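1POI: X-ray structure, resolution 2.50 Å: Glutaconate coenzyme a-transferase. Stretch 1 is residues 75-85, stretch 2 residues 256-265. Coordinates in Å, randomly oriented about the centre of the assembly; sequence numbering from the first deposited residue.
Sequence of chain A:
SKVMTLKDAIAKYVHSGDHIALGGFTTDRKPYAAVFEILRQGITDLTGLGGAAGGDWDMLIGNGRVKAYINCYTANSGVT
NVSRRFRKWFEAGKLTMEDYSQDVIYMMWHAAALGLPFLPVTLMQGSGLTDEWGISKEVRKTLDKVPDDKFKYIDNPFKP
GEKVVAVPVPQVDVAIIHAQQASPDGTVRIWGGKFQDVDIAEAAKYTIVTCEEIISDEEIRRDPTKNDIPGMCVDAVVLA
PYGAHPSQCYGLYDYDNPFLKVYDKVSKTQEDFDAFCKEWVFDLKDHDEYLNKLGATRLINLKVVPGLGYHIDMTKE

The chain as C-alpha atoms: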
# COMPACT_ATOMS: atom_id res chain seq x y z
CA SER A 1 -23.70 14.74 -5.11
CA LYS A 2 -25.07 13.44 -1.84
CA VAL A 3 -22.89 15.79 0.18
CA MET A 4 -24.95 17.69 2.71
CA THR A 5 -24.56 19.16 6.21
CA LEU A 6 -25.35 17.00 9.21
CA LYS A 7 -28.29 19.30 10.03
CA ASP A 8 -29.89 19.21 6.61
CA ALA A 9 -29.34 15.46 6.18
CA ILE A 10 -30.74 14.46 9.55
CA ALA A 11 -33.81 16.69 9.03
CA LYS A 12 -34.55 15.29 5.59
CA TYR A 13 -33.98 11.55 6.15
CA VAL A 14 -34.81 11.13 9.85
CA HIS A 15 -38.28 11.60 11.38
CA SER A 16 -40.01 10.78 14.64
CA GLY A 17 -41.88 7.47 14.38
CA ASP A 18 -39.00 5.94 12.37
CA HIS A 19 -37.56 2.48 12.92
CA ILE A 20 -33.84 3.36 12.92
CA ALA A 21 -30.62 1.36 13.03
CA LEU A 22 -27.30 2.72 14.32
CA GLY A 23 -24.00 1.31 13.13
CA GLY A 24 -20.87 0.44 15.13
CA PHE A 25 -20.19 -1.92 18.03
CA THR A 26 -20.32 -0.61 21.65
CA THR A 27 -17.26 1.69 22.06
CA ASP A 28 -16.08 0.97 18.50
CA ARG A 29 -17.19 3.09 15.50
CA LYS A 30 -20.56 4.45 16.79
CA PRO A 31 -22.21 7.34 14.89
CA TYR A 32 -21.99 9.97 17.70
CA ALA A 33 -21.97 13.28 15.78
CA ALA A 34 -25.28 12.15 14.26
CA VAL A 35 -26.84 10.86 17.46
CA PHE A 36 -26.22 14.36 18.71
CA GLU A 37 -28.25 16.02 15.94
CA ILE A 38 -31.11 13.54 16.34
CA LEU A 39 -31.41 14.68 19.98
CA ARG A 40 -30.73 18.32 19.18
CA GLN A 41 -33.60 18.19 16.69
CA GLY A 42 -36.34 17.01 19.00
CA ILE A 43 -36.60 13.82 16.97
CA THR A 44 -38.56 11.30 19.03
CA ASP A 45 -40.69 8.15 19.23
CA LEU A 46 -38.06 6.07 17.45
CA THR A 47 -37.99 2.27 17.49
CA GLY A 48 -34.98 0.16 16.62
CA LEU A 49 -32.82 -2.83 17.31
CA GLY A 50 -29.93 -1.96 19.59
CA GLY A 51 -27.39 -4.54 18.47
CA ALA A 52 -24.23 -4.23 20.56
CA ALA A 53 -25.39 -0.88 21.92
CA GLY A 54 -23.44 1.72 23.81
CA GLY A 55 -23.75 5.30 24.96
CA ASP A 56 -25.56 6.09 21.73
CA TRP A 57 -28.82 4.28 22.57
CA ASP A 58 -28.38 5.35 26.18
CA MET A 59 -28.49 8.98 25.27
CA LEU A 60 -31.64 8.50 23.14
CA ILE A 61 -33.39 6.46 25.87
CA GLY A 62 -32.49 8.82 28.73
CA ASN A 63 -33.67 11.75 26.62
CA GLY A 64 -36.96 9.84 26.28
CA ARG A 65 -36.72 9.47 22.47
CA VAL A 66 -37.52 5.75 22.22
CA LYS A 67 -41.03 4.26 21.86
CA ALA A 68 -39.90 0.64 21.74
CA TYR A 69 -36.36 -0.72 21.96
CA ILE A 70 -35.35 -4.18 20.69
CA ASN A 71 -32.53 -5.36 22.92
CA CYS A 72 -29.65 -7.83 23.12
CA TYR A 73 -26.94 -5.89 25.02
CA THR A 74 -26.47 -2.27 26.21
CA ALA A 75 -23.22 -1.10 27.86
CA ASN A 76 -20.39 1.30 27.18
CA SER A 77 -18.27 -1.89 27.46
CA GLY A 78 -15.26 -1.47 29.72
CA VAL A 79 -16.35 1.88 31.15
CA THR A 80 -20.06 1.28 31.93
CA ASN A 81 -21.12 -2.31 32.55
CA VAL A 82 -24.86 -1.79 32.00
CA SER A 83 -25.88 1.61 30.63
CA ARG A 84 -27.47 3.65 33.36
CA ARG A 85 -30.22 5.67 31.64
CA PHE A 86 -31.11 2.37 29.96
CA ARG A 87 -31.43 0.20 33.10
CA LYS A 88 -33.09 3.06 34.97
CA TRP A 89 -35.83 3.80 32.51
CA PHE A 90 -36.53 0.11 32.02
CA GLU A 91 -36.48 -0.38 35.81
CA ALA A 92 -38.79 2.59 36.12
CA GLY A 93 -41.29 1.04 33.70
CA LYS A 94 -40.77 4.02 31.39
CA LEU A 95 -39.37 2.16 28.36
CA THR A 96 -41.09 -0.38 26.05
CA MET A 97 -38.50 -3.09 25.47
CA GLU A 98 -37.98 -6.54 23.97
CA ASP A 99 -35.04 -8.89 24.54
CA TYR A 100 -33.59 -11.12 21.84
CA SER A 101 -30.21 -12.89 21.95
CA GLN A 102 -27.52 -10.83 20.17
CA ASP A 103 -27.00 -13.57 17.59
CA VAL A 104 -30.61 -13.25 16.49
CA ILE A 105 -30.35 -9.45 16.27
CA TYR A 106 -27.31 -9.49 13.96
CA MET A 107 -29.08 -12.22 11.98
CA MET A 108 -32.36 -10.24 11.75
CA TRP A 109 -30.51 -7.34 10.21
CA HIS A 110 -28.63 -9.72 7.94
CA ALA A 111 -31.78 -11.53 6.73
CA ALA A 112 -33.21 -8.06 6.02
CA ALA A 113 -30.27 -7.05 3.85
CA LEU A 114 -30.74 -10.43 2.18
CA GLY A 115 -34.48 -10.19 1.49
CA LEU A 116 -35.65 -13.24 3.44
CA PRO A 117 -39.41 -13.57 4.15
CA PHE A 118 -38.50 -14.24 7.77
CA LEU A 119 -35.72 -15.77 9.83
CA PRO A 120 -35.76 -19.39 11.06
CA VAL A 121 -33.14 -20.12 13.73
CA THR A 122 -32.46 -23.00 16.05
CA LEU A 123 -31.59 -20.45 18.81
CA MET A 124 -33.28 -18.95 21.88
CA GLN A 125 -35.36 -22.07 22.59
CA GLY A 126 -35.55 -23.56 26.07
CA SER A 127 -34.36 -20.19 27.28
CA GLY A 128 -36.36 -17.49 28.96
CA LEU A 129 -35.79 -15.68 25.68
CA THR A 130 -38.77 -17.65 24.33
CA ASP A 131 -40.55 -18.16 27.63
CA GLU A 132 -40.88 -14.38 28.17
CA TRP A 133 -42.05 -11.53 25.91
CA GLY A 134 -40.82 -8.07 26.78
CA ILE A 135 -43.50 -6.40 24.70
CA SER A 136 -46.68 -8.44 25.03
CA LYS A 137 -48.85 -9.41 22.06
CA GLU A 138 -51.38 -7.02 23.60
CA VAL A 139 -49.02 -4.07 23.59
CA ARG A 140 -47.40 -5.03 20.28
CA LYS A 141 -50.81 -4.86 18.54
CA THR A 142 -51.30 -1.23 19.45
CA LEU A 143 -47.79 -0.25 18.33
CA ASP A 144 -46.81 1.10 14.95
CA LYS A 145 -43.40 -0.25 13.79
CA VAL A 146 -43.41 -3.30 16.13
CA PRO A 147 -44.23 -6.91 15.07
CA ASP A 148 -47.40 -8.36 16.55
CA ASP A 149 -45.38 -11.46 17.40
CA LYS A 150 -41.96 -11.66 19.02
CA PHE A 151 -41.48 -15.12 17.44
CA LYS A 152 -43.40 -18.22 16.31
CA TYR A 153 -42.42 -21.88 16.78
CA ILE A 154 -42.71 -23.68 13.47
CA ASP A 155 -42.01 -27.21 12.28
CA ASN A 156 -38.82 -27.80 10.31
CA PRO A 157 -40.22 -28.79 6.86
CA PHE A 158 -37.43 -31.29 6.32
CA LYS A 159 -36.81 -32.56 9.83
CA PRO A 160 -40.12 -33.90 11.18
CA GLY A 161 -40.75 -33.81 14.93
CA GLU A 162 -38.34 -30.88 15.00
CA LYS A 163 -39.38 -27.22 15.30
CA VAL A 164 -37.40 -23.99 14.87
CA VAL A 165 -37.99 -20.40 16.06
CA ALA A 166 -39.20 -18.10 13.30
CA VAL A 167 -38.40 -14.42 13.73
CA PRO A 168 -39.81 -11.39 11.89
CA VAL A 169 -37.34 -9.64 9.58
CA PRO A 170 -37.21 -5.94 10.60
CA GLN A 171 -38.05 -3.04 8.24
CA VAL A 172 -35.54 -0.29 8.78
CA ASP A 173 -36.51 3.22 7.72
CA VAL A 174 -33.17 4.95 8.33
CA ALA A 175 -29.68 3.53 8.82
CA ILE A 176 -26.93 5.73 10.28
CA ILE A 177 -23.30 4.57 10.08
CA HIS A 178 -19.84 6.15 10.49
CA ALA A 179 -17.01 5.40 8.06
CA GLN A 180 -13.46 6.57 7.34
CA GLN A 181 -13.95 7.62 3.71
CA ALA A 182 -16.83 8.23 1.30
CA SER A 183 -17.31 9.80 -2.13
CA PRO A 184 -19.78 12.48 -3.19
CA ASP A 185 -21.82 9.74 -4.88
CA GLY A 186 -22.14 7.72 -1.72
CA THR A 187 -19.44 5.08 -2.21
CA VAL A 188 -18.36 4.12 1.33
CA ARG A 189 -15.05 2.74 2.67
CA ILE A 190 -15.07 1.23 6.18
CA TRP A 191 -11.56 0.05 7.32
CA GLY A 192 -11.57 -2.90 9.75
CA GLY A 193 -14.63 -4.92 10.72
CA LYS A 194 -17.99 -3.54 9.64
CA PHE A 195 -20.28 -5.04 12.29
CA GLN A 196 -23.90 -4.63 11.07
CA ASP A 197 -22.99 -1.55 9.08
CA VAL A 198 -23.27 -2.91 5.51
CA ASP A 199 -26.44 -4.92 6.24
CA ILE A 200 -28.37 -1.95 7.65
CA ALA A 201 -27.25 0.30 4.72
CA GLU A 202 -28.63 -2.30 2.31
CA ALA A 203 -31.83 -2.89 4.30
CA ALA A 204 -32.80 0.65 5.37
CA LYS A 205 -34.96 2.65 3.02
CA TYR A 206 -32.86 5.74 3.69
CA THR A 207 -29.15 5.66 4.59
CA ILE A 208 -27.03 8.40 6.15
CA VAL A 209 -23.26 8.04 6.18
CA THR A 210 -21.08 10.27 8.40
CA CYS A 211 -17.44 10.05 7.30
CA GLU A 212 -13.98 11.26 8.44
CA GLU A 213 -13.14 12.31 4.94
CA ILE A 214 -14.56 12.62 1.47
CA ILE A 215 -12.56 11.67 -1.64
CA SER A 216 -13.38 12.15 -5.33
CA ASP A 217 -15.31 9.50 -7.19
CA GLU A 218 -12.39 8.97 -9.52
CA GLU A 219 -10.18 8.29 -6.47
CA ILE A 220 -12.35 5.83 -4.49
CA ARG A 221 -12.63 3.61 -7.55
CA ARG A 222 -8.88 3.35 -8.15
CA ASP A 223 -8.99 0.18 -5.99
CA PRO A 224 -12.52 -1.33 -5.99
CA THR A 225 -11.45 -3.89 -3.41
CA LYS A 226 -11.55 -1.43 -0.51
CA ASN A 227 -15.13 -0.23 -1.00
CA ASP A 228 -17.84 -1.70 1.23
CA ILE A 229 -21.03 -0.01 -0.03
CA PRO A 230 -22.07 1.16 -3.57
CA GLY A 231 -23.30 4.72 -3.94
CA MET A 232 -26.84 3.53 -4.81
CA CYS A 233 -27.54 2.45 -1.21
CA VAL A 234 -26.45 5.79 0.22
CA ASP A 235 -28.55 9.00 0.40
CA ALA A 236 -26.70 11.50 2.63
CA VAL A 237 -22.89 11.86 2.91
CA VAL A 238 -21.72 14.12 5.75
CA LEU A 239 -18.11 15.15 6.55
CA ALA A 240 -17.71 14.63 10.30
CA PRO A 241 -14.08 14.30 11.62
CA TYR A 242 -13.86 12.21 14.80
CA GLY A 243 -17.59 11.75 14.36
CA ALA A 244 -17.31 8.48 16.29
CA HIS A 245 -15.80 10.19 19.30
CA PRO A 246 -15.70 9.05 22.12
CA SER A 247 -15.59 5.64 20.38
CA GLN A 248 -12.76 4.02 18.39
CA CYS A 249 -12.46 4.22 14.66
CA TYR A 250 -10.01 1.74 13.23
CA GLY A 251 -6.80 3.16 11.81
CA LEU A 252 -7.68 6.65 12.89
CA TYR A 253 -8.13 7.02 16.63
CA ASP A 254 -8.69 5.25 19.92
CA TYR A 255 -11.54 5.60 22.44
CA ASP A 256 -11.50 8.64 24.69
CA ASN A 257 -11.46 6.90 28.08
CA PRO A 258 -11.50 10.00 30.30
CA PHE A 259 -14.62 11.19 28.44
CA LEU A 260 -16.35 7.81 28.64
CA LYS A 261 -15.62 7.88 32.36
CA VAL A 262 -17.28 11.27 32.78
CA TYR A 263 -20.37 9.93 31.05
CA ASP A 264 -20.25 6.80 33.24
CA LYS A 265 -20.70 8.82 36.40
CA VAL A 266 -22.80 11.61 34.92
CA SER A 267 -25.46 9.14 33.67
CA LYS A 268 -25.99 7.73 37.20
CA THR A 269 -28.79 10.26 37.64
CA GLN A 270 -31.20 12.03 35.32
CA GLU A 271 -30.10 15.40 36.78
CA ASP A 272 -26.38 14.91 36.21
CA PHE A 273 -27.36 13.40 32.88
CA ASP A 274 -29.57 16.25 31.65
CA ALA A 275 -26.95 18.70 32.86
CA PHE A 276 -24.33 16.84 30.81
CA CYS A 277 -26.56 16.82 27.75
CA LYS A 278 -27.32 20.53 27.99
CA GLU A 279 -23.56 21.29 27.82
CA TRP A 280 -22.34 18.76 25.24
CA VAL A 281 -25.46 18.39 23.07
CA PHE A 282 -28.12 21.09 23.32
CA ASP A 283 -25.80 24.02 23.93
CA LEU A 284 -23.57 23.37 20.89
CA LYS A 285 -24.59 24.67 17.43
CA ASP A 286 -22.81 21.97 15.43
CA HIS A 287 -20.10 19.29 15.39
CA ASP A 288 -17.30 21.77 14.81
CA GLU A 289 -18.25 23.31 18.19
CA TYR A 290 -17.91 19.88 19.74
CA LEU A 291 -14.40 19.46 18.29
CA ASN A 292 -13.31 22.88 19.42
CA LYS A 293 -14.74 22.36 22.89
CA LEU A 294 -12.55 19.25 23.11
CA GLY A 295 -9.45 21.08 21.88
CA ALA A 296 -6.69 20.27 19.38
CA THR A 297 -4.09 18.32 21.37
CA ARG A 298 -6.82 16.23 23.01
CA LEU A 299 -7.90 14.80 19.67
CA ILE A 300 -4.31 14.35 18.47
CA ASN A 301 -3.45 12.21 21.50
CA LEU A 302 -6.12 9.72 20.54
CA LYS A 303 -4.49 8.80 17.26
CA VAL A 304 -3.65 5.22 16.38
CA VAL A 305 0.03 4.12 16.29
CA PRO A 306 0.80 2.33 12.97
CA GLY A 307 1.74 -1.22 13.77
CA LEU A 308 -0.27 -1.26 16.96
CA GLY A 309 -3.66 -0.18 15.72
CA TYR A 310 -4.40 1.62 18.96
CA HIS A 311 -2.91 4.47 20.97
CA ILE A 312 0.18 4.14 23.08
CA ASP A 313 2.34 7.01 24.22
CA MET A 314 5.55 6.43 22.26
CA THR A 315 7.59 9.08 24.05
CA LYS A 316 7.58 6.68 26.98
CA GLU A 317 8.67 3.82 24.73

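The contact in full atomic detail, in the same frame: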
# COMPACT_ATOMS: atom_id res chain seq x y z
N ALA A 75 -24.26 -1.49 26.91
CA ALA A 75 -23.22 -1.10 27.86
C ALA A 75 -22.09 -0.41 27.15
O ALA A 75 -21.72 -0.79 26.06
CB ALA A 75 -22.66 -2.31 28.56
N ASN A 76 -21.53 0.62 27.77
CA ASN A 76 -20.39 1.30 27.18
C ASN A 76 -19.23 0.39 27.67
O ASN A 76 -18.46 0.76 28.56
CB ASN A 76 -20.30 2.72 27.71
CG ASN A 76 -20.45 3.76 26.61
OD1 ASN A 76 -20.28 3.47 25.42
ND2 ASN A 76 -20.77 4.98 26.99
N SER A 77 -19.22 -0.83 27.13
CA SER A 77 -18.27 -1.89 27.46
C SER A 77 -16.90 -1.43 27.94
O SER A 77 -16.19 -0.73 27.22
CB SER A 77 -18.12 -2.83 26.26
OG SER A 77 -19.36 -3.08 25.63
N GLY A 78 -16.54 -1.85 29.14
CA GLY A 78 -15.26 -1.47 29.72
C GLY A 78 -15.44 -0.35 30.73
O GLY A 78 -15.01 -0.48 31.87
N VAL A 79 -16.07 0.73 30.30
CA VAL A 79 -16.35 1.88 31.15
C VAL A 79 -17.67 1.66 31.93
O VAL A 79 -17.66 1.60 33.16
CB VAL A 79 -16.39 3.15 30.33
CG1 VAL A 79 -16.66 4.33 31.23
CG2 VAL A 79 -15.07 3.31 29.58
N THR A 80 -18.79 1.53 31.23
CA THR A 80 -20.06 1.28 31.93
C THR A 80 -20.56 -0.12 31.62
O THR A 80 -20.87 -0.44 30.48
CB THR A 80 -21.18 2.25 31.53
OG1 THR A 80 -20.68 3.59 31.49
CG2 THR A 80 -22.27 2.17 32.57
N ASN A 81 -20.67 -0.93 32.66
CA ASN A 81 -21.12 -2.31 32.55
C ASN A 81 -22.50 -2.53 31.95
O ASN A 81 -22.70 -3.47 31.19
CB ASN A 81 -21.10 -2.99 33.92
CG ASN A 81 -19.73 -3.50 34.29
OD1 ASN A 81 -18.79 -3.48 33.48
ND2 ASN A 81 -19.61 -3.99 35.53
N VAL A 82 -23.46 -1.74 32.42
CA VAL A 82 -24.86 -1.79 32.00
C VAL A 82 -25.26 -0.33 31.96
O VAL A 82 -25.29 0.30 33.00
CB VAL A 82 -25.74 -2.49 33.08
CG1 VAL A 82 -27.17 -2.62 32.58
CG2 VAL A 82 -25.15 -3.85 33.43
N SER A 83 -25.49 0.21 30.77
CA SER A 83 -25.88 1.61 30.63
C SER A 83 -26.90 2.00 31.69
O SER A 83 -27.87 1.30 31.95
CB SER A 83 -26.42 1.88 29.23
OG SER A 83 -25.41 1.70 28.26
N ARG A 84 -26.65 3.16 32.28
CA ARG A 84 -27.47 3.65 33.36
C ARG A 84 -28.83 4.23 33.01
O ARG A 84 -29.80 3.87 33.64
CB ARG A 84 -26.63 4.58 34.24
CG ARG A 84 -25.31 3.92 34.65
CD ARG A 84 -24.31 4.91 35.18
NE ARG A 84 -23.03 4.28 35.51
CZ ARG A 84 -22.85 3.40 36.50
NH1 ARG A 84 -23.87 3.01 37.25
NH2 ARG A 84 -21.64 2.90 36.73
N ARG A 85 -28.92 5.11 32.01
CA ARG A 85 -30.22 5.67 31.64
C ARG A 85 -31.10 4.50 31.21
O ARG A 85 -32.26 4.40 31.59
CB ARG A 85 -30.09 6.66 30.49
CG ARG A 85 -29.88 8.13 30.87
CD ARG A 85 -29.56 8.35 32.35
NE ARG A 85 -30.74 8.39 33.20
CZ ARG A 85 -30.77 7.93 34.45
NH1 ARG A 85 -29.69 7.39 35.01
NH2 ARG A 85 -31.88 8.03 35.16
N ASP A 256 -11.85 7.58 23.77
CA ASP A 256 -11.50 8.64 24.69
C ASP A 256 -11.97 8.20 26.06
O ASP A 256 -13.05 8.55 26.48
CB ASP A 256 -12.22 9.91 24.27
CG ASP A 256 -11.73 11.11 25.00
OD1 ASP A 256 -11.62 11.04 26.23
OD2 ASP A 256 -11.46 12.15 24.35
N ASN A 257 -11.14 7.42 26.75
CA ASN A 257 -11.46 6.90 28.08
C ASN A 257 -11.82 7.88 29.18
O ASN A 257 -12.61 7.54 30.07
CB ASN A 257 -10.36 6.00 28.57
CG ASN A 257 -10.88 4.66 28.94
OD1 ASN A 257 -10.92 4.33 30.12
ND2 ASN A 257 -11.23 3.84 27.95
N PRO A 258 -11.14 9.04 29.25
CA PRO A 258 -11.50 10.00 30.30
C PRO A 258 -12.97 10.40 30.07
O PRO A 258 -13.83 10.28 30.96
CB PRO A 258 -10.56 11.16 30.03
CG PRO A 258 -9.33 10.48 29.54
CD PRO A 258 -9.87 9.44 28.59
N PHE A 259 -13.27 10.80 28.83
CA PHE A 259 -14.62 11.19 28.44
C PHE A 259 -15.65 10.10 28.77
O PHE A 259 -16.63 10.37 29.46
CB PHE A 259 -14.65 11.49 26.95
CG PHE A 259 -15.88 12.19 26.51
CD1 PHE A 259 -17.11 11.54 26.51
CD2 PHE A 259 -15.82 13.51 26.05
CE1 PHE A 259 -18.26 12.19 26.07
CE2 PHE A 259 -16.97 14.17 25.61
CZ PHE A 259 -18.19 13.51 25.62
N LEU A 260 -15.41 8.87 28.34
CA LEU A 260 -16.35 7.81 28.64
C LEU A 260 -16.52 7.63 30.13
O LEU A 260 -17.52 7.08 30.56
CB LEU A 260 -15.92 6.47 28.04
CG LEU A 260 -15.86 6.21 26.53
CD1 LEU A 260 -15.36 4.80 26.34
CD2 LEU A 260 -17.20 6.40 25.86
N LYS A 261 -15.52 8.02 30.91
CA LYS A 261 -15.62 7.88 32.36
C LYS A 261 -16.51 8.96 32.95
O LYS A 261 -17.24 8.72 33.91
CB LYS A 261 -14.24 7.91 33.03
CG LYS A 261 -13.38 6.69 32.76
CD LYS A 261 -12.48 6.41 33.95
CE LYS A 261 -11.27 5.58 33.55
NZ LYS A 261 -10.26 6.35 32.76
N VAL A 262 -16.45 10.15 32.36
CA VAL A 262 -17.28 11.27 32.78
C VAL A 262 -18.71 10.82 32.61
O VAL A 262 -19.47 10.76 33.57
CB VAL A 262 -17.06 12.49 31.89
CG1 VAL A 262 -18.01 13.59 32.28
CG2 VAL A 262 -15.64 12.97 32.00
N TYR A 263 -19.04 10.41 31.38
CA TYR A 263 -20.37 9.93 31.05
C TYR A 263 -20.81 8.81 31.99
O TYR A 263 -21.97 8.78 32.42
CB TYR A 263 -20.43 9.47 29.58
CG TYR A 263 -21.83 9.10 29.12
CD1 TYR A 263 -22.70 10.07 28.64
CD2 TYR A 263 -22.31 7.79 29.27
CE1 TYR A 263 -24.03 9.75 28.32
CE2 TYR A 263 -23.63 7.46 28.96
CZ TYR A 263 -24.48 8.45 28.49
OH TYR A 263 -25.78 8.13 28.18
N ASP A 264 -19.91 7.91 32.35
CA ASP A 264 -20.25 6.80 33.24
C ASP A 264 -20.84 7.26 34.56
O ASP A 264 -21.75 6.64 35.09
CB ASP A 264 -19.03 5.93 33.55
CG ASP A 264 -19.26 4.98 34.74
OD1 ASP A 264 -20.10 4.06 34.64
OD2 ASP A 264 -18.60 5.15 35.79
N LYS A 265 -20.25 8.32 35.12
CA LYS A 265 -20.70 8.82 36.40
C LYS A 265 -21.87 9.78 36.23
O LYS A 265 -22.84 9.73 36.98
CB LYS A 265 -19.53 9.45 37.18
CG LYS A 265 -18.94 10.71 36.57
CD LYS A 265 -19.31 11.94 37.39
CE LYS A 265 -18.93 13.24 36.67
NZ LYS A 265 -19.55 14.44 37.34

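How does the helix of stretch 2 begin, and what does its first turn offer to the loop of stretch 1? Asp256 sits at the N-cap position, too far from stretch 1 to touch it, and its OD1 accepts a hydrogen bond from Phe259 N at 3.1 Å. This capping bond satisfies a backbone amide that the first turn of a helix would otherwise leave without a partner. One residue on, the CA-to-CB bond of Asn257 points sideways to stretch 1, but the end of the side chain comes nearer, and its ND2 lies 4.2 Å from CG2 of Val79. That is a light packing contact. Pro258 and Phe259 take no part.

What makes Leu260 and Val79 the apolar centre of the contact? Both direct their CA-to-CB bonds toward the opposing stretch, and Val79 CG2 packs 3.6 Å from Leu260 CD1. Leu260, with chi1 m and chi2 t, is buried; its other methyl, CD2, lies 4.0 Å from ND2 of Asn76. Val79, chi1 t, has the largest covered area of either stretch, and its two methyls reach different parts of the helix. While Val79 CG2 meets Leu260 CD1, Val79 CG1 lies against the helix backbone, 3.0 Å from Leu260 O, a tight approach, and 3.9 Å from Lys261 CA. A compact, branched side chain suits this place, since it fills the space beside the helix without needing a polar partner. The loop holds its shape here through Thr80 N, which donates to Asn76 O at 2.8 Å.

How do Lys261 and Tyr263 contribute beyond Leu260? Lys261 is exposed and gives mainly the aliphatic base of its side chain, with CG 4.3 Å from Val79 CG1; its charged NZ makes a weak hydrogen bond of 3.4 Å to Asn257 OD1 within its own helix. Tyr263 is buried, and although its CA-to-CB bond runs sideways, its ring comes nearer, with CD2 3.9 Å from ND2 of Asn76. The amide approaches the ring obliquely, while Asn76 OD1 and Tyr263 OH are hydrogen-bonded elsewhere in the structure.

What fastens the end of the contact? Asp264, chi1 t, brings its carboxylate nearer to stretch 1 than its sideways CA-to-CB bond alone would suggest, and OD1 gathers three hydrogen bonds. Thr80 OG1 donates to Asp264 OD1 at 3.2 Å. Arg84, extended through chi2 and chi3, both t, donates to Asp264 OD1 from NE at 3.1 Å and from NH2 at 2.8 Å, forming a salt bridge. Arg84 NE also lies 2.7 Å from Asp264 O. An acidic side chain suits this place, for its charge answers the guanidinium while one oxygen also serves the threonine hydroxyl. Even the CB of Asp264 is used, packing 3.7 Å from Val79 CG1 and so joining the polar end to the apolar centre. Altogether the two stretches bury 445 Å², both sides summed.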